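Local coordinates for protein beta-L-arabinobiosidase (PDB 5MQR) that probably hydrolyses glycosidic bonds in complex plant pectin, as a multidomain glycosidase of the gut bacterium Bacteroides thetaiotaomicron, at residues A[260-265]-A[277-282]; A[656-661]-A[671-676]; A[721-726]-A[1056-1061]. One frame throughout, in Å; residues are numbered along the deposited sequence.

Interaction 1: A[260-265]-A[277-282]; sequences KGYKAF and SLWKHA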
loop_
_atom_site.group_PDB
_atom_site.type_symbol
_atom_site.label_atom_id
_atom_site.label_comp_id
_atom_site.label_asym_id
_atom_site.label_seq_id
_atom_site.Cartn_x
_atom_site.Cartn_y
_atom_site.Cartn_z
ATOM N N LYS A 260 9.250 9.473 40.188
ATOM C CA LYS A 260 10.205 10.281 39.409
ATOM C C LYS A 260 9.483 11.177 38.405
ATOM O O LYS A 260 8.487 10.786 37.789
ATOM C CB LYS A 260 11.230 9.392 38.681
ATOM C CG LYS A 260 12.290 8.817 39.604
ATOM C CD LYS A 260 12.697 7.387 39.235
ATOM C CE LYS A 260 13.608 6.772 40.306
ATOM N NZ LYS A 260 13.730 5.291 40.176
ATOM N N GLY A 261 10.033 12.374 38.232
ATOM C CA GLY A 261 9.432 13.431 37.418
ATOM C C GLY A 261 9.717 13.304 35.942
ATOM O O GLY A 261 10.249 14.211 35.334
ATOM N N TYR A 262 9.353 12.162 35.377
ATOM C CA TYR A 262 9.360 11.967 33.955
ATOM C C TYR A 262 8.176 12.776 33.460
ATOM O O TYR A 262 7.170 12.910 34.167
ATOM C CB TYR A 262 9.220 10.487 33.609
ATOM C CG TYR A 262 10.328 9.602 34.160
ATOM C CD1 TYR A 262 11.685 9.944 34.000
ATOM C CD2 TYR A 262 10.034 8.427 34.859
ATOM C CE1 TYR A 262 12.703 9.141 34.505
ATOM C CE2 TYR A 262 11.053 7.618 35.368
ATOM C CZ TYR A 262 12.378 7.977 35.178
ATOM O OH TYR A 262 13.362 7.171 35.675
ATOM N N LYS A 263 8.290 13.317 32.256
ATOM C CA LYS A 263 7.407 14.402 31.846
ATOM C C LYS A 263 6.469 14.047 30.732
ATOM O O LYS A 263 6.863 13.373 29.800
ATOM C CB LYS A 263 8.243 15.590 31.403
ATOM C CG LYS A 263 9.321 15.891 32.410
ATOM C CD LYS A 263 9.667 17.354 32.518
ATOM C CE LYS A 263 10.437 17.561 33.815
ATOM N NZ LYS A 263 10.992 18.934 33.830
ATOM N N ALA A 264 5.237 14.546 30.834
ATOM C CA ALA A 264 4.245 14.465 29.765
ATOM C C ALA A 264 3.940 13.019 29.367
ATOM O O ALA A 264 3.900 12.678 28.177
ATOM C CB ALA A 264 4.700 15.290 28.564
ATOM N N PHE A 265 3.760 12.181 30.386
ATOM C CA PHE A 265 3.343 10.789 30.223
ATOM C C PHE A 265 2.208 10.632 29.213
ATOM O O PHE A 265 1.222 11.375 29.225
ATOM C CB PHE A 265 2.906 10.244 31.586
ATOM C CG PHE A 265 2.331 8.850 31.557
ATOM C CD1 PHE A 265 0.984 8.640 31.277
ATOM C CD2 PHE A 265 3.129 7.758 31.875
ATOM C CE1 PHE A 265 0.447 7.362 31.269
ATOM C CE2 PHE A 265 2.607 6.459 31.878
ATOM C CZ PHE A 265 1.258 6.260 31.574
ATOM N N SER A 277 4.515 3.102 27.731
ATOM C CA SER A 277 4.531 4.520 28.055
ATOM C C SER A 277 5.613 5.281 27.314
ATOM O O SER A 277 6.656 4.719 26.927
ATOM C CB SER A 277 4.737 4.720 29.564
ATOM O OG SER A 277 5.996 4.229 29.998
ATOM N N LEU A 278 5.359 6.576 27.169
ATOM C CA LEU A 278 6.290 7.538 26.593
ATOM C C LEU A 278 6.248 8.816 27.439
ATOM O O LEU A 278 5.202 9.196 27.994
ATOM C CB LEU A 278 5.944 7.877 25.139
ATOM C CG LEU A 278 6.195 6.751 24.136
ATOM C CD1 LEU A 278 5.430 6.947 22.832
ATOM C CD2 LEU A 278 7.679 6.580 23.843
ATOM N N TRP A 279 7.408 9.448 27.530
ATOM C CA TRP A 279 7.565 10.720 28.164
ATOM C C TRP A 279 8.458 11.567 27.260
ATOM O O TRP A 279 8.966 11.083 26.244
ATOM C CB TRP A 279 8.264 10.517 29.496
ATOM C CG TRP A 279 7.526 9.784 30.600
ATOM C CD1 TRP A 279 6.669 10.336 31.539
ATOM C CD2 TRP A 279 7.688 8.411 30.974
ATOM N NE1 TRP A 279 6.263 9.375 32.426
ATOM C CE2 TRP A 279 6.877 8.189 32.115
ATOM C CE3 TRP A 279 8.415 7.341 30.442
ATOM C CZ2 TRP A 279 6.781 6.934 32.738
ATOM C CZ3 TRP A 279 8.327 6.084 31.058
ATOM C CH2 TRP A 279 7.512 5.897 32.198
ATOM N N LYS A 280 8.680 12.817 27.640
ATOM C CA LYS A 280 9.682 13.664 26.976
ATOM C C LYS A 280 11.061 12.992 26.841
ATOM O O LYS A 280 11.486 12.205 27.724
ATOM C CB LYS A 280 9.870 14.962 27.747
ATOM C CG LYS A 280 8.763 15.974 27.548
ATOM C CD LYS A 280 9.230 17.352 27.997
ATOM C CE LYS A 280 8.123 18.373 27.826
ATOM N NZ LYS A 280 8.705 19.734 27.969
ATOM N N HIS A 281 11.747 13.318 25.740
ATOM C CA HIS A 281 13.025 12.673 25.331
ATOM C C HIS A 281 12.821 11.230 24.895
ATOM O O HIS A 281 13.767 10.455 24.786
ATOM C CB HIS A 281 14.106 12.765 26.424
ATOM C CG HIS A 281 14.373 14.165 26.879
ATOM N ND1 HIS A 281 15.138 15.052 26.144
ATOM C CD2 HIS A 281 13.966 14.839 27.981
ATOM C CE1 HIS A 281 15.193 16.210 26.776
ATOM N NE2 HIS A 281 14.491 16.107 27.893
ATOM N N ALA A 282 11.568 10.890 24.615
ATOM C CA ALA A 282 11.157 9.538 24.356
ATOM C C ALA A 282 11.671 8.520 25.393
ATOM O O ALA A 282 11.962 7.382 25.045
ATOM C CB ALA A 282 11.545 9.165 22.931
HETATM O O HOH W 1 10.769 13.048 30.630
#

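Interaction 2: A[656-661]-A[671-676]; sequences ENIPLF and MYYYRW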
loop_
_atom_site.group_PDB
_atom_site.type_symbol
_atom_site.label_atom_id
_atom_site.label_comp_id
_atom_site.label_asym_id
_atom_site.label_seq_id
_atom_site.Cartn_x
_atom_site.Cartn_y
_atom_site.Cartn_z
ATOM N N GLU A 656 9.208 -3.955 -19.660
ATOM C CA GLU A 656 8.066 -3.661 -20.563
ATOM C C GLU A 656 6.947 -4.694 -20.498
ATOM O O GLU A 656 5.805 -4.343 -20.712
ATOM C CB GLU A 656 8.516 -3.596 -22.043
ATOM C CG GLU A 656 9.148 -2.288 -22.464
ATOM C CD GLU A 656 10.024 -2.364 -23.732
ATOM O OE1 GLU A 656 9.879 -3.316 -24.550
ATOM O OE2 GLU A 656 10.887 -1.454 -23.905
ATOM N N ASN A 657 7.277 -5.958 -20.242
ATOM C CA ASN A 657 6.336 -7.051 -20.455
ATOM C C ASN A 657 5.837 -7.807 -19.259
ATOM O O ASN A 657 4.746 -8.333 -19.330
ATOM C CB ASN A 657 6.926 -8.016 -21.462
ATOM C CG ASN A 657 6.871 -7.457 -22.845
ATOM O OD1 ASN A 657 5.813 -7.474 -23.468
ATOM N ND2 ASN A 657 7.983 -6.880 -23.309
ATOM N N ILE A 658 6.592 -7.887 -18.166
ATOM C CA ILE A 658 6.186 -8.810 -17.121
ATOM C C ILE A 658 5.350 -8.213 -16.004
ATOM O O ILE A 658 5.634 -7.107 -15.538
ATOM C CB ILE A 658 7.351 -9.644 -16.577
ATOM C CG1 ILE A 658 8.395 -8.839 -15.817
ATOM C CG2 ILE A 658 8.007 -10.415 -17.713
ATOM C CD1 ILE A 658 9.187 -9.720 -14.874
ATOM N N PRO A 659 4.305 -8.949 -15.562
ATOM C CA PRO A 659 3.762 -8.608 -14.263
ATOM C C PRO A 659 4.853 -8.759 -13.214
ATOM O O PRO A 659 5.803 -9.549 -13.396
ATOM C CB PRO A 659 2.622 -9.631 -14.061
ATOM C CG PRO A 659 2.260 -10.065 -15.444
ATOM C CD PRO A 659 3.561 -10.057 -16.185
ATOM N N LEU A 660 4.756 -7.993 -12.144
ATOM C CA LEU A 660 5.756 -8.064 -11.080
ATOM C C LEU A 660 5.227 -8.814 -9.865
ATOM O O LEU A 660 4.048 -8.711 -9.546
ATOM C CB LEU A 660 6.205 -6.660 -10.691
ATOM C CG LEU A 660 6.826 -5.811 -11.815
ATOM C CD1 LEU A 660 7.042 -4.377 -11.337
ATOM C CD2 LEU A 660 8.139 -6.377 -12.338
ATOM N N PHE A 661 6.104 -9.541 -9.183
ATOM C CA PHE A 661 5.723 -10.379 -8.053
ATOM C C PHE A 661 6.763 -10.258 -6.935
ATOM O O PHE A 661 7.943 -10.112 -7.181
ATOM C CB PHE A 661 5.601 -11.863 -8.512
ATOM C CG PHE A 661 5.469 -12.864 -7.377
ATOM C CD1 PHE A 661 4.257 -13.085 -6.760
ATOM C CD2 PHE A 661 6.558 -13.582 -6.930
ATOM C CE1 PHE A 661 4.135 -13.996 -5.710
ATOM C CE2 PHE A 661 6.441 -14.489 -5.884
ATOM C CZ PHE A 661 5.227 -14.688 -5.265
HETATM N N MSE A 671 12.353 -17.718 -8.861
HETATM C CA MSE A 671 11.864 -18.594 -9.950
HETATM C C MSE A 671 10.885 -17.863 -10.814
HETATM O O MSE A 671 10.831 -18.094 -12.008
HETATM C CB MSE A 671 11.227 -19.874 -9.413
HETATM C CG MSE A 671 11.059 -20.969 -10.459
HETATM SE SE MSE A 671 12.802 -21.457 -11.293
HETATM C CE MSE A 671 13.818 -21.802 -9.641
ATOM N N TYR A 672 10.092 -16.975 -10.209
ATOM C CA TYR A 672 9.193 -16.122 -10.938
ATOM C C TYR A 672 9.958 -15.369 -12.009
ATOM O O TYR A 672 9.625 -15.416 -13.185
ATOM C CB TYR A 672 8.483 -15.138 -9.994
ATOM C CG TYR A 672 7.497 -14.292 -10.726
ATOM C CD1 TYR A 672 6.206 -14.733 -10.950
ATOM C CD2 TYR A 672 7.870 -13.052 -11.244
ATOM C CE1 TYR A 672 5.307 -13.956 -11.656
ATOM C CE2 TYR A 672 6.971 -12.271 -11.951
ATOM C CZ TYR A 672 5.693 -12.728 -12.153
ATOM O OH TYR A 672 4.816 -11.967 -12.898
ATOM N N TYR A 673 11.006 -14.684 -11.591
ATOM C CA TYR A 673 11.777 -13.874 -12.522
ATOM C C TYR A 673 12.582 -14.740 -13.473
ATOM O O TYR A 673 12.632 -14.430 -14.671
ATOM C CB TYR A 673 12.628 -12.811 -11.778
ATOM C CG TYR A 673 11.716 -11.782 -11.172
ATOM C CD1 TYR A 673 11.134 -10.788 -11.960
ATOM C CD2 TYR A 673 11.329 -11.869 -9.830
ATOM C CE1 TYR A 673 10.235 -9.873 -11.402
ATOM C CE2 TYR A 673 10.435 -10.975 -9.270
ATOM C CZ TYR A 673 9.890 -9.985 -10.052
ATOM O OH TYR A 673 9.003 -9.121 -9.482
ATOM N N TYR A 674 13.151 -15.843 -12.980
ATOM C CA TYR A 674 13.929 -16.704 -13.849
ATOM C C TYR A 674 13.115 -17.244 -15.042
ATOM O O TYR A 674 13.595 -17.265 -16.159
ATOM C CB TYR A 674 14.546 -17.878 -13.077
ATOM C CG TYR A 674 15.232 -18.893 -13.982
ATOM C CD1 TYR A 674 16.465 -18.618 -14.547
ATOM C CD2 TYR A 674 14.616 -20.083 -14.309
ATOM C CE1 TYR A 674 17.086 -19.513 -15.393
ATOM C CE2 TYR A 674 15.232 -21.008 -15.163
ATOM C CZ TYR A 674 16.461 -20.712 -15.701
ATOM O OH TYR A 674 17.082 -21.614 -16.523
ATOM N N ARG A 675 11.896 -17.678 -14.791
ATOM C CA ARG A 675 11.112 -18.342 -15.834
ATOM C C ARG A 675 10.665 -17.341 -16.885
ATOM O O ARG A 675 10.556 -17.706 -18.054
ATOM C CB ARG A 675 9.927 -19.100 -15.246
ATOM C CG ARG A 675 10.347 -20.403 -14.539
ATOM C CD ARG A 675 10.925 -21.442 -15.499
ATOM N NE ARG A 675 9.955 -21.800 -16.507
ATOM C CZ ARG A 675 9.208 -22.908 -16.520
ATOM N NH1 ARG A 675 9.326 -23.865 -15.588
ATOM N NH2 ARG A 675 8.325 -23.059 -17.503
ATOM N N TRP A 676 10.454 -16.080 -16.487
ATOM C CA TRP A 676 10.219 -15.056 -17.503
ATOM C C TRP A 676 11.480 -14.810 -18.351
ATOM O O TRP A 676 11.381 -14.702 -19.559
ATOM C CB TRP A 676 9.738 -13.740 -16.913
ATOM C CG TRP A 676 8.335 -13.724 -16.473
ATOM C CD1 TRP A 676 7.884 -13.333 -15.247
ATOM C CD2 TRP A 676 7.176 -14.063 -17.237
ATOM N NE1 TRP A 676 6.517 -13.416 -15.194
ATOM C CE2 TRP A 676 6.051 -13.870 -16.393
ATOM C CE3 TRP A 676 6.974 -14.546 -18.527
ATOM C CZ2 TRP A 676 4.746 -14.130 -16.799
ATOM C CZ3 TRP A 676 5.676 -14.794 -18.944
ATOM C CH2 TRP A 676 4.574 -14.587 -18.081
#

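Interaction 3: A[721-726]-A[1056-1061]; sequences WLRDPK and LDNVLY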
loop_
_atom_site.group_PDB
_atom_site.type_symbol
_atom_site.label_atom_id
_atom_site.label_comp_id
_atom_site.label_asym_id
_atom_site.label_seq_id
_atom_site.Cartn_x
_atom_site.Cartn_y
_atom_site.Cartn_z
ATOM N N TRP A 721 0.304 -13.561 -20.362
ATOM C CA TRP A 721 0.524 -12.533 -19.338
ATOM C C TRP A 721 1.484 -11.425 -19.728
ATOM O O TRP A 721 1.602 -10.432 -19.006
ATOM C CB TRP A 721 0.975 -13.181 -18.013
ATOM C CG TRP A 721 -0.023 -14.158 -17.529
ATOM C CD1 TRP A 721 0.061 -15.516 -17.622
ATOM C CD2 TRP A 721 -1.298 -13.875 -16.940
ATOM N NE1 TRP A 721 -1.061 -16.094 -17.099
ATOM C CE2 TRP A 721 -1.920 -15.109 -16.684
ATOM C CE3 TRP A 721 -1.976 -12.695 -16.601
ATOM C CZ2 TRP A 721 -3.179 -15.207 -16.112
ATOM C CZ3 TRP A 721 -3.232 -12.792 -16.029
ATOM C CH2 TRP A 721 -3.824 -14.052 -15.784
ATOM N N LEU A 722 2.173 -11.591 -20.856
ATOM C CA LEU A 722 3.090 -10.582 -21.357
ATOM C C LEU A 722 2.283 -9.389 -21.840
ATOM O O LEU A 722 1.323 -9.542 -22.590
ATOM C CB LEU A 722 3.947 -11.123 -22.499
ATOM C CG LEU A 722 4.834 -12.327 -22.218
ATOM C CD1 LEU A 722 5.514 -12.729 -23.510
ATOM C CD2 LEU A 722 5.835 -12.065 -21.104
ATOM N N ARG A 723 2.706 -8.196 -21.442
ATOM C CA ARG A 723 1.894 -6.996 -21.611
ATOM C C ARG A 723 1.871 -6.506 -23.054
ATOM O O ARG A 723 0.856 -6.011 -23.502
ATOM C CB ARG A 723 2.384 -5.881 -20.674
ATOM C CG ARG A 723 2.162 -6.159 -19.175
ATOM C CD ARG A 723 2.710 -5.019 -18.314
ATOM N NE ARG A 723 1.975 -3.805 -18.662
ATOM C CZ ARG A 723 0.855 -3.389 -18.081
ATOM N NH1 ARG A 723 0.325 -4.047 -17.044
ATOM N NH2 ARG A 723 0.253 -2.304 -18.546
ATOM N N ASP A 724 2.994 -6.611 -23.773
ATOM C CA ASP A 724 3.024 -6.185 -25.168
ATOM C C ASP A 724 2.438 -7.325 -26.023
ATOM O O ASP A 724 3.018 -8.404 -26.096
ATOM C CB ASP A 724 4.437 -5.813 -25.606
ATOM C CG ASP A 724 4.491 -5.163 -26.983
ATOM O OD1 ASP A 724 3.545 -5.262 -27.780
ATOM O OD2 ASP A 724 5.531 -4.555 -27.286
ATOM N N PRO A 725 1.284 -7.079 -26.663
ATOM C CA PRO A 725 0.629 -8.181 -27.355
ATOM C C PRO A 725 1.319 -8.631 -28.628
ATOM O O PRO A 725 0.962 -9.701 -29.133
ATOM C CB PRO A 725 -0.772 -7.625 -27.677
ATOM C CG PRO A 725 -0.586 -6.145 -27.747
ATOM C CD PRO A 725 0.484 -5.830 -26.732
ATOM N N LYS A 726 2.272 -7.860 -29.161
ATOM C CA LYS A 726 2.823 -8.189 -30.485
ATOM C C LYS A 726 3.520 -9.548 -30.540
ATOM O O LYS A 726 3.444 -10.210 -31.558
ATOM C CB LYS A 726 3.732 -7.080 -31.039
ATOM C CG LYS A 726 5.086 -6.977 -30.352
ATOM C CD LYS A 726 5.919 -5.834 -30.923
ATOM C CE LYS A 726 7.282 -5.815 -30.242
ATOM N NZ LYS A 726 8.087 -4.621 -30.576
ATOM N N LEU A 1056 1.167 -9.447 -6.415
ATOM C CA LEU A 1056 1.281 -9.533 -7.864
ATOM C C LEU A 1056 0.755 -8.238 -8.428
ATOM O O LEU A 1056 -0.362 -7.854 -8.175
ATOM C CB LEU A 1056 0.489 -10.698 -8.427
ATOM C CG LEU A 1056 0.579 -10.877 -9.947
ATOM C CD1 LEU A 1056 1.948 -11.405 -10.370
ATOM C CD2 LEU A 1056 -0.526 -11.813 -10.416
ATOM N N ASP A 1057 1.579 -7.581 -9.218
ATOM C CA ASP A 1057 1.312 -6.232 -9.687
ATOM C C ASP A 1057 1.606 -6.158 -11.167
ATOM O O ASP A 1057 2.218 -7.061 -11.752
ATOM C CB ASP A 1057 2.224 -5.276 -8.941
ATOM C CG ASP A 1057 1.625 -3.904 -8.735
ATOM O OD1 ASP A 1057 0.648 -3.502 -9.402
ATOM O OD2 ASP A 1057 2.171 -3.196 -7.875
ATOM N N ASN A 1058 1.170 -5.055 -11.756
ATOM C CA ASN A 1058 1.417 -4.737 -13.148
ATOM C C ASN A 1058 0.793 -5.778 -14.075
ATOM O O ASN A 1058 1.328 -6.025 -15.155
ATOM C CB ASN A 1058 2.933 -4.594 -13.435
ATOM C CG ASN A 1058 3.224 -3.732 -14.662
ATOM O OD1 ASN A 1058 2.451 -2.855 -15.000
ATOM N ND2 ASN A 1058 4.326 -3.985 -15.322
ATOM N N VAL A 1059 -0.341 -6.349 -13.677
ATOM C CA VAL A 1059 -0.988 -7.358 -14.504
ATOM C C VAL A 1059 -1.877 -6.638 -15.524
ATOM O O VAL A 1059 -2.735 -5.827 -15.128
ATOM C CB VAL A 1059 -1.856 -8.310 -13.657
ATOM C CG1 VAL A 1059 -2.636 -9.285 -14.550
ATOM C CG2 VAL A 1059 -1.011 -9.071 -12.650
ATOM N N LEU A 1060 -1.702 -6.927 -16.813
ATOM C CA LEU A 1060 -2.625 -6.427 -17.834
ATOM C C LEU A 1060 -3.712 -7.455 -18.036
ATOM O O LEU A 1060 -3.480 -8.527 -18.584
ATOM C CB LEU A 1060 -1.919 -6.133 -19.152
ATOM C CG LEU A 1060 -2.733 -5.357 -20.209
ATOM C CD1 LEU A 1060 -3.205 -4.003 -19.668
ATOM C CD2 LEU A 1060 -1.875 -5.156 -21.446
ATOM N N TYR A 1061 -4.905 -7.129 -17.566
ATOM C CA TYR A 1061 -6.040 -8.043 -17.588
ATOM C C TYR A 1061 -7.237 -7.253 -18.085
ATOM O O TYR A 1061 -7.656 -6.306 -17.416
ATOM C CB TYR A 1061 -6.302 -8.590 -16.171
ATOM C CG TYR A 1061 -7.488 -9.529 -16.096
ATOM C CD1 TYR A 1061 -7.348 -10.894 -16.402
ATOM C CD2 TYR A 1061 -8.765 -9.065 -15.741
ATOM C CE1 TYR A 1061 -8.436 -11.764 -16.343
ATOM C CE2 TYR A 1061 -9.853 -9.929 -15.682
ATOM C CZ TYR A 1061 -9.684 -11.276 -15.986
ATOM O OH TYR A 1061 -10.746 -12.134 -15.945
HETATM O O HOH W 2 -0.636 -9.423 -17.812
#

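Interaction 1: A[260-265]-A[277-282]
W279 and Y262 both turn CG back beside their own backbone N, anti to the carbonyl carbon (chi1 -68° and -60°); the first torsion swings the indole under Y262 CB, and the second turns the phenol ring so that its edge faces the six-membered ring of W279. Y262 CB lies 3.3 Å from W279 CD1, almost straight above the five-membered ring, a CH-pi contact. Farther out, the planes of the Y262 ring and the indole are inclined at 52° in this edge-to-face pair. F265 completes the aromatic cluster with an offset edge-to-face approach to the five-membered ring. Its CB is 3.6 Å from W279 NE1, and its CE2 reaches S277 CB at 3.6 Å. Replacing W279 by an alanine would probably leave the CB of Y262 and the edge of F265 beside a gap, both rings having lost the face they rest on. The backbones join next to the cluster: K280 N donates to K263 O at 2.9 Å in a nearly straight bond, and a water links the same two residues, accepting from K263 N at 3.0 Å and donating to K280 O at 3.1 Å. The lysine chains touch only through their carbons, K263 CB to K280 CG at 3.9 Å; the ammonium of K280 goes instead to N308 O and to the phenolic ester oxygen (OH) of the phosphotyrosine at position 371. The loop 260-265 leads into strand 266-269, which pairs antiparallel with strand 275-278 in a four-stranded sheet, consistent with a propeller blade. W294 meets the F265 ring, strand 283-287 receives Y262 through L283 and W279 through S285, and R152 of strand 148-157 packs on A264 and K280.

Interaction 2: A[656-661]-A[671-676]
The hydroxyl of Y673 donates to F661 O at 2.7 Å, approaching only 18° from the carbonyl plane. Y672, one residue earlier on the helix, gives its own hydroxyl to P659 O, also at 2.7 Å, but comes from well above that carbonyl's plane, 70° out of it. Two consecutive tyrosines thus tie down alternate carbonyls of an extended backbone. The Y672 ring is carried away from its helix with CG anti to the backbone N (chi1 -177°), and F661 CB stands over the centre of one of its faces, a CH-pi contact, 3.7 Å from Y672 CE2. The segment 656-661 leaves helix 647-657 at I658 and becomes strand 660-662, an outermost strand of the five-stranded antiparallel sheet that includes strand 1053-1061; helix 666-680 then folds back against this helix-to-strand passage. I658 reaches two aromatic side chains with two branches: CG2 lies over the face of the five-membered ring of W676, 3.5 Å from W676 CG, while CD1 meets Y673 CE1 at 3.6 Å. P659 presses CB against the Y672 hydroxyl oxygen OH at 3.4 Å, crossing the tyrosine side chain at about a right angle. Beyond the pair, L1056 packs on P659, F661 and Y672, and F626 and Y629 meet the ring of Y673.

Interaction 3: A[721-726]-A[1056-1061]
W721 opens the contact by laying its six-membered ring alongside V1059, W721 CZ3 to V1059 CG1 at 3.9 Å, while its NE1 is hydrogen-bonded to D1023 OD1. Its carbonyl works through a water, which donates to W721 O at 2.7 Å and accepts from L1060 N at 2.9 Å. R723 follows and carries most of the contact. A bend in its chain (chi3 62°) turns the guanidinium across strand 1053-1061, where NH1 donates to N1058 O at 2.9 Å; the oxygen lies near the guanidinium plane, yet NH1 stands 73° out of the carbonyl plane. The N1058 amide lies nearly parallel to the guanidinium, 6° apart, with OD1 over one face but not hydrogen-bonded to NH1, and L1060 CB covers the opposite face, 3.7 Å from R723 NH1. N1058 and V1059 form a G1 beta bulge opposite L1066. D724 then caps the start of helix 726-737, its OD1 accepting from K726 N at 3.2 Å. Outside, N1065 OD1 takes R723 NH2 and S617 OG is hydrogen-bonded to N1058 OD1. Clamping between amide and leucine is likely to limit the arginine's rotation, while the neutral oxygens bonded to it probably stabilise its positive charge.

Interactions 2 and 3 are neighbours, their centres 10 Å apart, and they share one sheet: strand 660-662 lies beside strand 1053-1061, with L660 N 2.7 Å from D1057 O, probably a hydrogen bond. The loop 721-726 joins in where N657 O is 2.9 Å from R723 N, also probably bonded. Interaction 3 ties the MGH1-like region to the sheet of the family 65-like C-terminal region, and interaction 2 packs helix 666-680 on the edge strand of that sheet. Interaction 1 lies in the beta-propeller part, on the opposite side of the chain's centre, its centre about 50 Å from that of interaction 2 and 53 Å from that of interaction 3. A calcium ion lies about 10 Å from the F265 side chain.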